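Local structure of perosamine synthetase (Caulobacter crescentus, 3BN1) at residues L348-H353 / A366-V371. The protein catalyses the PLP-dependent transfer of an amino group from L-glutamate to GDP-4-keto-6-deoxy-D-mannose, producing GDP-perosamine for the O-antigen of the bacterial lipopolysaccharide. Sequence-based numbering, arbitrary orientation.
Sequences LNLPTH and AALDQV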
ATOM      1  N   LEU A 348      -3.973  29.766   4.114  1.00 12.09           N
ATOM      2  CA  LEU A 348      -4.958  29.080   4.954  1.00 19.67           C
ATOM      3  C   LEU A 348      -5.987  28.330   4.132  1.00 13.54           C
ATOM      4  O   LEU A 348      -6.709  28.939   3.371  1.00 10.02           O
ATOM      5  CB  LEU A 348      -5.727  30.090   5.810  1.00 18.68           C
ATOM      6  CG  LEU A 348      -6.848  29.511   6.717  1.00  8.70           C
ATOM      7  CD1 LEU A 348      -6.213  28.585   7.801  1.00 18.90           C
ATOM      8  CD2 LEU A 348      -7.675  30.667   7.377  1.00  7.82           C
ATOM      9  N   ASN A 349      -6.124  27.020   4.320  1.00 11.42           N
ATOM     10  CA  ASN A 349      -7.157  26.254   3.582  1.00 10.86           C
ATOM     11  C   ASN A 349      -8.433  26.339   4.374  1.00 30.40           C
ATOM     12  O   ASN A 349      -8.402  25.942   5.538  1.00 10.49           O
ATOM     13  CB  ASN A 349      -6.787  24.766   3.556  1.00  2.93           C
ATOM     14  CG  ASN A 349      -5.529  24.507   2.799  1.00  8.24           C
ATOM     15  OD1 ASN A 349      -4.636  23.764   3.242  1.00 24.12           O
ATOM     16  ND2 ASN A 349      -5.427  25.158   1.647  1.00  8.50           N
ATOM     17  N   LEU A 350      -9.539  26.746   3.743  1.00 10.15           N
ATOM     18  CA  LEU A 350     -10.813  26.885   4.464  1.00  8.23           C
ATOM     19  C   LEU A 350     -11.730  25.682   4.147  1.00 24.45           C
ATOM     20  O   LEU A 350     -11.568  25.052   3.114  1.00 15.64           O
ATOM     21  CB  LEU A 350     -11.528  28.138   3.923  1.00 12.38           C
ATOM     22  CG  LEU A 350     -10.922  29.504   4.275  1.00 16.37           C
ATOM     23  CD1 LEU A 350     -11.720  30.683   3.663  1.00  6.96           C
ATOM     24  CD2 LEU A 350     -10.846  29.491   5.793  1.00 27.32           C
ATOM     25  N   PRO A 351     -12.722  25.366   4.991  1.00 19.54           N
ATOM     26  CA  PRO A 351     -13.628  24.245   4.677  1.00 19.27           C
ATOM     27  C   PRO A 351     -14.205  24.331   3.246  1.00 15.41           C
ATOM     28  O   PRO A 351     -14.769  25.356   2.794  1.00  9.18           O
ATOM     29  CB  PRO A 351     -14.764  24.379   5.690  1.00 18.04           C
ATOM     30  CG  PRO A 351     -14.123  25.080   6.859  1.00 14.54           C
ATOM     31  CD  PRO A 351     -13.065  26.046   6.248  1.00  5.19           C
ATOM     32  N   THR A 352     -14.102  23.189   2.573  1.00 13.61           N
ATOM     33  CA  THR A 352     -14.550  23.043   1.193  1.00 24.07           C
ATOM     34  C   THR A 352     -14.839  21.583   0.995  1.00 18.77           C
ATOM     35  O   THR A 352     -13.927  20.754   0.971  1.00 17.56           O
ATOM     36  CB  THR A 352     -13.393  23.422   0.212  1.00 15.08           C
ATOM     37  OG1 THR A 352     -12.522  24.395   0.828  1.00 13.71           O
ATOM     38  CG2 THR A 352     -13.961  24.024  -1.042  1.00 14.42           C
ATOM     39  N   HIS A 353     -16.115  21.271   0.908  1.00  5.90           N
ATOM     40  CA  HIS A 353     -16.547  19.882   0.696  1.00  6.16           C
ATOM     41  C   HIS A 353     -18.019  19.882   0.327  1.00 25.74           C
ATOM     42  O   HIS A 353     -18.723  20.855   0.611  1.00 14.52           O
ATOM     43  CB  HIS A 353     -16.168  18.867   1.843  1.00 11.67           C
ATOM     44  CG  HIS A 353     -16.881  19.080   3.145  1.00 16.51           C
ATOM     45  ND1 HIS A 353     -18.201  18.737   3.348  1.00 14.48           N
ATOM     46  CD2 HIS A 353     -16.458  19.652   4.300  1.00 15.18           C
ATOM     47  CE1 HIS A 353     -18.564  19.098   4.564  1.00 13.38           C
ATOM     48  NE2 HIS A 353     -17.518  19.632   5.171  1.00 20.71           N
ATOM     49  N   ALA A 366     -18.232  34.537   9.347  1.00 11.67           N
ATOM     50  CA  ALA A 366     -18.456  35.348  10.505  1.00 14.67           C
ATOM     51  C   ALA A 366     -17.318  35.121  11.487  1.00 11.40           C
ATOM     52  O   ALA A 366     -16.833  36.081  12.110  1.00 14.98           O
ATOM     53  CB  ALA A 366     -19.778  34.974  11.140  1.00 12.37           C
ATOM     54  N   ALA A 367     -16.915  33.851  11.616  1.00  9.36           N
ATOM     55  CA  ALA A 367     -15.796  33.471  12.483  1.00 25.86           C
ATOM     56  C   ALA A 367     -14.523  34.175  12.012  1.00 16.82           C
ATOM     57  O   ALA A 367     -13.802  34.727  12.839  1.00 10.45           O
ATOM     58  CB  ALA A 367     -15.575  31.951  12.504  1.00 10.92           C
ATOM     59  N   LEU A 368     -14.296  34.203  10.695  1.00 13.61           N
ATOM     60  CA  LEU A 368     -13.117  34.870  10.139  1.00 11.87           C
ATOM     61  C   LEU A 368     -13.197  36.358  10.417  1.00 10.65           C
ATOM     62  O   LEU A 368     -12.180  37.002  10.661  1.00  9.91           O
ATOM     63  CB  LEU A 368     -13.034  34.615   8.646  1.00 15.59           C
ATOM     64  CG  LEU A 368     -12.569  33.198   8.181  1.00  5.19           C
ATOM     65  CD1 LEU A 368     -12.647  33.141   6.658  1.00  9.14           C
ATOM     66  CD2 LEU A 368     -11.040  33.030   8.578  1.00  6.32           C
ATOM     67  N   ASP A 369     -14.403  36.940  10.304  1.00 10.22           N
ATOM     68  CA  ASP A 369     -14.582  38.334  10.645  1.00 11.22           C
ATOM     69  C   ASP A 369     -14.122  38.574  12.122  1.00 11.18           C
ATOM     70  O   ASP A 369     -13.398  39.557  12.473  1.00 12.51           O
ATOM     71  CB  ASP A 369     -16.037  38.761  10.435  1.00 29.88           C
ATOM     72  CG  ASP A 369     -16.297  40.179  10.942  1.00 34.25           C
ATOM     73  OD1 ASP A 369     -15.531  41.096  10.564  1.00 18.44           O
ATOM     74  OD2 ASP A 369     -17.197  40.361  11.789  1.00 94.46           O
ATOM     75  N   GLN A 370     -14.509  37.647  12.985  1.00 14.98           N
ATOM     76  CA  GLN A 370     -14.120  37.687  14.401  1.00 13.44           C
ATOM     77  C   GLN A 370     -12.623  37.499  14.695  1.00 13.26           C
ATOM     78  O   GLN A 370     -12.068  38.215  15.483  1.00 12.90           O
ATOM     79  CB  GLN A 370     -14.932  36.666  15.188  1.00 21.85           C
ATOM     80  CG  GLN A 370     -14.423  36.414  16.593  1.00 99.89           C
ATOM     81  CD  GLN A 370     -15.532  35.879  17.473  1.00 99.89           C
ATOM     82  OE1 GLN A 370     -16.628  35.578  16.976  1.00 59.46           O
ATOM     83  NE2 GLN A 370     -15.268  35.767  18.781  1.00 44.70           N
ATOM     84  N   VAL A 371     -11.983  36.517  14.063  1.00 16.71           N
ATOM     85  CA  VAL A 371     -10.575  36.193  14.302  1.00 11.08           C
ATOM     86  C   VAL A 371      -9.469  36.867  13.492  1.00 12.28           C
ATOM     87  O   VAL A 371      -8.303  36.736  13.818  1.00 11.13           O
ATOM     88  CB  VAL A 371     -10.341  34.647  14.386  1.00  7.12           C
ATOM     89  CG1 VAL A 371     -11.447  34.041  15.274  1.00 12.78           C
ATOM     90  CG2 VAL A 371     -10.345  33.977  12.956  1.00 11.39           C
TER
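Leu368 reaches from helix 358-371 to two leucines of strand 347-350, Leu350 and Leu348. The contact is wholly apolar and small, burying about 95 Å² over both sides. The backbones stay well apart, with 10.1 Å between Leu350 CA and Leu368 CA, so the side chains span the gap. In Leu368, CB points toward the strand but lies too far back to touch it. CG sits opposite the carbonyl carbon (chi1 -75°) and carries the two methyls forward. CD1 continues the extended chain (chi2 176°) and meets Leu350, whose CD1 is 4.0 Å from Leu368 CD1. The other methyl of Leu350 is almost as near, with CD2 4.2 Å from Leu368 CD1. These two side chains therefore meet tip to tip. The second branch of Leu368 turns to the other leucine, and its CD2 lies 4.3 Å from Leu348 CD2, a looser touch. Leu348 and Leu350 stand two residues apart on the strand, and both present their side chains to the helix. Just beyond, Thr352 OG1 donates a 2.6 Å hydrogen bond to Leu350 O, linking its hydroxyl to the backbone two residues earlier. All three leucines are buried. The contact belongs to the smaller C-terminal part of this aspartate aminotransferase-like fold, away from the 2-oxoglutarate. The strand pairs with strand 290-294 and strand 317-318 in a small antiparallel sheet. Leu368 thus packs the C-terminal helix against a strand whose leucines also touch two other helices: Leu348 meets Val305 and Ile306 of helix 302-311, and Leu350 rests on Tyr263 of helix 249-266.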